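Local coordinates for protein transcriptional regulator (Vibrio vulnificus, PDB 4IVN) that probably represses the genes of sialic acid catabolism by binding their control DNA, and binds the pathway intermediate N-acetylmannosamine 6-phosphate, at residues 198-211 with 217-229. Residues are numbered along the deposited sequence; the frame is centred on the assembly and turned at random.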
loop_
_atom_site.group_PDB
_atom_site.type_symbol
_atom_site.label_atom_id
_atom_site.label_comp_id
_atom_site.label_asym_id
_atom_site.label_seq_id
_atom_site.Cartn_x
_atom_site.Cartn_y
_atom_site.Cartn_z
ATOM N N TYR A 198 -11.993 11.761 -19.248
ATOM C CA TYR A 198 -13.374 12.094 -19.056
ATOM C C TYR A 198 -13.927 12.887 -20.216
ATOM O O TYR A 198 -15.040 12.585 -20.710
ATOM C CB TYR A 198 -13.555 12.863 -17.776
ATOM C CG TYR A 198 -15.027 13.033 -17.405
ATOM C CD1 TYR A 198 -15.697 12.007 -16.691
ATOM C CD2 TYR A 198 -15.729 14.206 -17.733
ATOM C CE1 TYR A 198 -17.032 12.138 -16.329
ATOM C CE2 TYR A 198 -17.078 14.366 -17.376
ATOM C CZ TYR A 198 -17.717 13.338 -16.660
ATOM O OH TYR A 198 -19.027 13.444 -16.256
ATOM N N LYS A 199 -13.163 13.839 -20.732
ATOM C CA LYS A 199 -13.648 14.672 -21.849
ATOM C C LYS A 199 -13.730 13.968 -23.203
ATOM O O LYS A 199 -14.457 14.380 -24.115
ATOM C CB LYS A 199 -12.913 16.017 -21.942
ATOM C CG LYS A 199 -13.226 16.898 -20.744
ATOM C CD LYS A 199 -12.178 18.002 -20.539
ATOM C CE LYS A 199 -12.274 18.578 -19.117
ATOM N NZ LYS A 199 -12.128 20.063 -19.067
ATOM N N ARG A 200 -13.060 12.847 -23.317
ATOM C CA ARG A 200 -13.162 12.077 -24.532
ATOM C C ARG A 200 -14.154 10.928 -24.386
ATOM O O ARG A 200 -14.072 9.990 -25.174
ATOM C CB ARG A 200 -11.807 11.481 -24.832
ATOM C CG ARG A 200 -10.882 12.505 -25.410
ATOM C CD ARG A 200 -9.507 11.935 -25.408
ATOM N NE ARG A 200 -9.388 10.815 -26.356
ATOM C CZ ARG A 200 -9.266 10.970 -27.673
ATOM N NH1 ARG A 200 -9.259 12.187 -28.230
ATOM N NH2 ARG A 200 -9.120 9.906 -28.430
ATOM N N ASP A 201 -15.051 11.008 -23.407
ATOM C CA ASP A 201 -16.074 9.977 -23.134
ATOM C C ASP A 201 -15.519 8.576 -22.821
ATOM O O ASP A 201 -16.167 7.580 -23.128
ATOM C CB ASP A 201 -17.102 9.918 -24.271
ATOM C CG ASP A 201 -17.624 11.290 -24.578
ATOM O OD1 ASP A 201 -18.099 11.939 -23.629
ATOM O OD2 ASP A 201 -17.468 11.778 -25.715
ATOM N N ILE A 202 -14.337 8.526 -22.187
ATOM C CA ILE A 202 -13.760 7.246 -21.742
ATOM C C ILE A 202 -14.090 7.165 -20.284
ATOM O O ILE A 202 -13.963 8.188 -19.627
ATOM C CB ILE A 202 -12.229 7.271 -21.967
ATOM C CG1 ILE A 202 -11.950 7.499 -23.473
ATOM C CG2 ILE A 202 -11.553 5.992 -21.373
ATOM C CD1 ILE A 202 -12.709 6.596 -24.458
ATOM N N PRO A 203 -14.598 6.021 -19.758
ATOM C CA PRO A 203 -14.935 6.001 -18.347
ATOM C C PRO A 203 -13.764 6.255 -17.370
ATOM O O PRO A 203 -12.600 5.811 -17.594
ATOM C CB PRO A 203 -15.504 4.561 -18.098
ATOM C CG PRO A 203 -14.830 3.752 -19.195
ATOM C CD PRO A 203 -14.791 4.699 -20.389
ATOM N N VAL A 204 -14.080 6.977 -16.299
ATOM C CA VAL A 204 -13.079 7.312 -15.274
ATOM C C VAL A 204 -13.678 6.906 -13.981
ATOM O O VAL A 204 -14.781 7.381 -13.688
ATOM C CB VAL A 204 -12.768 8.839 -15.262
ATOM C CG1 VAL A 204 -11.817 9.236 -14.092
ATOM C CG2 VAL A 204 -12.187 9.303 -16.603
ATOM N N VAL A 205 -12.971 6.130 -13.182
ATOM C CA VAL A 205 -13.474 5.702 -11.834
ATOM C C VAL A 205 -12.528 6.371 -10.802
ATOM O O VAL A 205 -11.317 6.202 -10.889
ATOM C CB VAL A 205 -13.364 4.163 -11.646
ATOM C CG1 VAL A 205 -13.744 3.705 -10.212
ATOM C CG2 VAL A 205 -14.331 3.452 -12.646
ATOM N N SER A 206 -13.069 7.096 -9.838
ATOM C CA SER A 206 -12.214 7.737 -8.842
ATOM C C SER A 206 -12.216 6.935 -7.571
ATOM O O SER A 206 -13.280 6.475 -7.134
ATOM C CB SER A 206 -12.752 9.124 -8.521
ATOM O OG SER A 206 -12.402 9.877 -9.644
ATOM N N LEU A 207 -11.027 6.808 -6.984
ATOM C CA LEU A 207 -10.916 6.190 -5.667
ATOM C C LEU A 207 -10.423 7.212 -4.685
ATOM O O LEU A 207 -9.258 7.576 -4.760
ATOM C CB LEU A 207 -9.917 5.075 -5.699
ATOM C CG LEU A 207 -10.163 3.882 -6.620
ATOM C CD1 LEU A 207 -9.169 2.761 -6.277
ATOM C CD2 LEU A 207 -11.605 3.327 -6.473
ATOM N N THR A 208 -11.286 7.709 -3.767
ATOM C CA THR A 208 -10.904 8.909 -2.958
ATOM C C THR A 208 -11.341 8.636 -1.540
ATOM O O THR A 208 -11.805 7.530 -1.223
ATOM C CB THR A 208 -11.767 10.149 -3.361
ATOM O OG1 THR A 208 -13.136 9.865 -2.961
ATOM C CG2 THR A 208 -11.766 10.288 -4.794
ATOM N N ASN A 209 -11.171 9.634 -0.680
ATOM C CA ASN A 209 -11.679 9.551 0.684
ATOM C C ASN A 209 -12.573 10.749 0.954
ATOM O O ASN A 209 -12.750 11.142 2.101
ATOM C CB ASN A 209 -10.468 9.621 1.705
ATOM C CG ASN A 209 -9.551 8.410 1.618
ATOM O OD1 ASN A 209 -9.485 7.598 2.553
ATOM N ND2 ASN A 209 -8.771 8.337 0.581
ATOM N N ILE A 210 -13.207 11.280 -0.093
ATOM C CA ILE A 210 -14.145 12.348 0.118
ATOM C C ILE A 210 -15.260 12.268 -0.957
ATOM O O ILE A 210 -14.997 11.929 -2.099
ATOM C CB ILE A 210 -13.405 13.722 0.184
ATOM C CG1 ILE A 210 -14.304 14.766 0.796
ATOM C CG2 ILE A 210 -12.888 14.135 -1.131
ATOM C CD1 ILE A 210 -13.807 15.168 2.159
ATOM N N ASN A 211 -16.493 12.479 -0.543
ATOM C CA ASN A 211 -17.612 12.469 -1.483
ATOM C C ASN A 211 -17.638 13.534 -2.544
ATOM O O ASN A 211 -18.026 13.246 -3.672
ATOM C CB ASN A 211 -18.943 12.429 -0.706
ATOM C CG ASN A 211 -19.065 11.134 0.035
ATOM O OD1 ASN A 211 -19.193 10.084 -0.578
ATOM N ND2 ASN A 211 -18.845 11.168 1.331
ATOM N N SER A 217 -16.659 15.707 -10.347
ATOM C CA SER A 217 -17.382 16.094 -11.507
ATOM C C SER A 217 -16.624 15.618 -12.769
ATOM O O SER A 217 -17.015 15.930 -13.866
ATOM C CB SER A 217 -17.576 17.639 -11.504
ATOM O OG SER A 217 -16.387 18.242 -11.996
ATOM N N LEU A 218 -15.549 14.831 -12.633
ATOM C CA LEU A 218 -14.903 14.268 -13.829
ATOM C C LEU A 218 -14.824 12.777 -13.686
ATOM O O LEU A 218 -13.844 12.214 -14.166
ATOM C CB LEU A 218 -13.430 14.780 -13.954
ATOM C CG LEU A 218 -13.201 16.288 -13.945
ATOM C CD1 LEU A 218 -11.762 16.536 -13.523
ATOM C CD2 LEU A 218 -13.540 16.846 -15.338
ATOM N N SER A 219 -15.797 12.172 -12.999
ATOM C CA SER A 219 -15.771 10.733 -12.641
ATOM C C SER A 219 -17.024 10.060 -13.132
ATOM O O SER A 219 -18.127 10.620 -12.934
ATOM C CB SER A 219 -15.711 10.566 -11.116
ATOM O OG SER A 219 -14.502 11.087 -10.615
ATOM N N THR A 220 -16.882 8.935 -13.830
ATOM C CA THR A 220 -18.036 8.140 -14.272
ATOM C C THR A 220 -18.608 7.440 -13.036
ATOM O O THR A 220 -19.800 7.262 -12.933
ATOM C CB THR A 220 -17.673 7.141 -15.409
ATOM O OG1 THR A 220 -16.933 7.833 -16.430
ATOM C CG2 THR A 220 -18.885 6.520 -16.127
ATOM N N GLU A 221 -17.727 6.933 -12.166
ATOM C CA GLU A 221 -18.091 6.284 -10.933
ATOM C C GLU A 221 -17.124 6.707 -9.809
ATOM O O GLU A 221 -16.008 7.144 -10.107
ATOM C CB GLU A 221 -17.928 4.751 -11.070
ATOM C CG GLU A 221 -18.598 4.092 -12.307
ATOM C CD GLU A 221 -20.142 3.931 -12.264
ATOM O OE1 GLU A 221 -20.757 4.281 -11.207
ATOM O OE2 GLU A 221 -20.737 3.409 -13.306
ATOM N N MET A 222 -17.484 6.505 -8.543
ATOM C CA MET A 222 -16.544 6.827 -7.459
ATOM C C MET A 222 -16.659 5.751 -6.386
ATOM O O MET A 222 -17.744 5.285 -6.124
ATOM C CB MET A 222 -16.975 8.120 -6.741
ATOM C CG MET A 222 -16.364 9.412 -7.246
ATOM S SD MET A 222 -15.890 10.515 -5.857
ATOM C CE MET A 222 -14.805 11.643 -6.744
ATOM N N LEU A 223 -15.560 5.391 -5.751
ATOM C CA LEU A 223 -15.651 4.557 -4.530
ATOM C C LEU A 223 -14.958 5.441 -3.511
ATOM O O LEU A 223 -13.981 6.051 -3.842
ATOM C CB LEU A 223 -14.938 3.228 -4.686
ATOM C CG LEU A 223 -15.609 2.172 -5.567
ATOM C CD1 LEU A 223 -14.894 0.840 -5.462
ATOM C CD2 LEU A 223 -17.103 2.025 -5.258
ATOM N N VAL A 224 -15.553 5.569 -2.333
ATOM C CA VAL A 224 -15.104 6.490 -1.301
ATOM C C VAL A 224 -14.673 5.739 -0.068
ATOM O O VAL A 224 -15.448 5.042 0.526
ATOM C CB VAL A 224 -16.248 7.496 -0.983
ATOM C CG1 VAL A 224 -15.903 8.372 0.246
ATOM C CG2 VAL A 224 -16.533 8.319 -2.251
ATOM N N ALA A 225 -13.431 5.890 0.337
ATOM C CA ALA A 225 -12.918 5.264 1.592
ATOM C C ALA A 225 -13.128 6.260 2.751
ATOM O O ALA A 225 -13.180 7.491 2.503
ATOM C CB ALA A 225 -11.371 5.001 1.368
ATOM N N ALA A 226 -13.196 5.771 4.002
ATOM C CA ALA A 226 -13.314 6.596 5.168
ATOM C C ALA A 226 -12.056 7.372 5.454
ATOM O O ALA A 226 -11.015 7.173 4.825
ATOM C CB ALA A 226 -13.723 5.753 6.390
ATOM N N ARG A 227 -12.164 8.319 6.376
ATOM C CA ARG A 227 -11.032 9.220 6.788
ATOM C C ARG A 227 -10.500 10.127 5.696
ATOM O O ARG A 227 -9.403 9.879 5.201
ATOM C CB ARG A 227 -9.822 8.446 7.286
ATOM C CG ARG A 227 -10.227 7.323 8.190
ATOM C CD ARG A 227 -9.942 7.647 9.660
ATOM N NE ARG A 227 -11.204 7.963 10.328
ATOM C CZ ARG A 227 -12.204 7.098 10.598
ATOM N NH1 ARG A 227 -12.166 5.812 10.295
ATOM N NH2 ARG A 227 -13.281 7.551 11.202
ATOM N N PRO A 228 -11.193 11.272 5.458
ATOM C CA PRO A 228 -10.720 12.312 4.554
ATOM C C PRO A 228 -9.362 12.782 5.030
ATOM O O PRO A 228 -9.121 12.922 6.231
ATOM C CB PRO A 228 -11.702 13.450 4.817
ATOM C CG PRO A 228 -12.935 12.854 5.347
ATOM C CD PRO A 228 -12.539 11.567 6.009
ATOM N N GLU A 229 -8.457 13.095 4.115
ATOM C CA GLU A 229 -7.150 13.635 4.573
ATOM C C GLU A 229 -7.238 15.126 4.810
ATOM O O GLU A 229 -8.055 15.771 4.185
ATOM C CB GLU A 229 -6.087 13.369 3.455
ATOM C CG GLU A 229 -5.845 11.877 3.408
ATOM C CD GLU A 229 -4.655 11.500 2.618
ATOM O OE1 GLU A 229 -4.257 12.259 1.699
ATOM O OE2 GLU A 229 -4.132 10.406 2.858
HETATM O O HOH W 1 -14.699 9.436 3.711
#
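Ser206 and Met222 pair at the middle of two parallel strands, 204-208 and 221-224, the last two of the five-stranded parallel sheet of the SIS domain. Leu223 N donates to Ser206 O and Ser206 N to Glu221 O; Thr208 then bonds the same strand through both its N and its O, to Leu223 O and Ala225 N (2.8 Å for the O to Ala225 N).

At the start of the pairing Thr220 OG1, beside its own backbone N (chi1 -49°), takes the N-H of Val204 at 3.0 Å in a nearly straight bond. Val204 O in turn accepts Thr220 N at 2.6 Å and, weakly, Glu221 N.

On the face carrying Ser206, Thr208, Met222 and Val224, Ser206 OG donates to Ser219 OG (2.6 Å), which is also bonded to Leu215 O in the connecting loop. The bent Met222 chain brings CE against Ser206 CB (3.7 Å) and Thr208 CG2 (3.9 Å). The other face is largely apolar, with Leu207 and Leu223 side by side; helices 114-126 and 237-257 pack there, and Glu221, whose side chain starts on this face, makes a salt bridge with Arg119.

Outside the strands, the Tyr198 ring, its CG anti to the backbone N (chi1 -170°), turns one face to Leu218 CA. That atom sits 3.7 Å from the ring centroid in a CH-pi contact, while Leu218 O is buried without a polar partner.

Beyond the strands' C-terminal ends, where the sugar phosphate binds nearby, one water bridges the two segments, donating to both Asn209 O and Ala225 O, the latter at 2.7 Å.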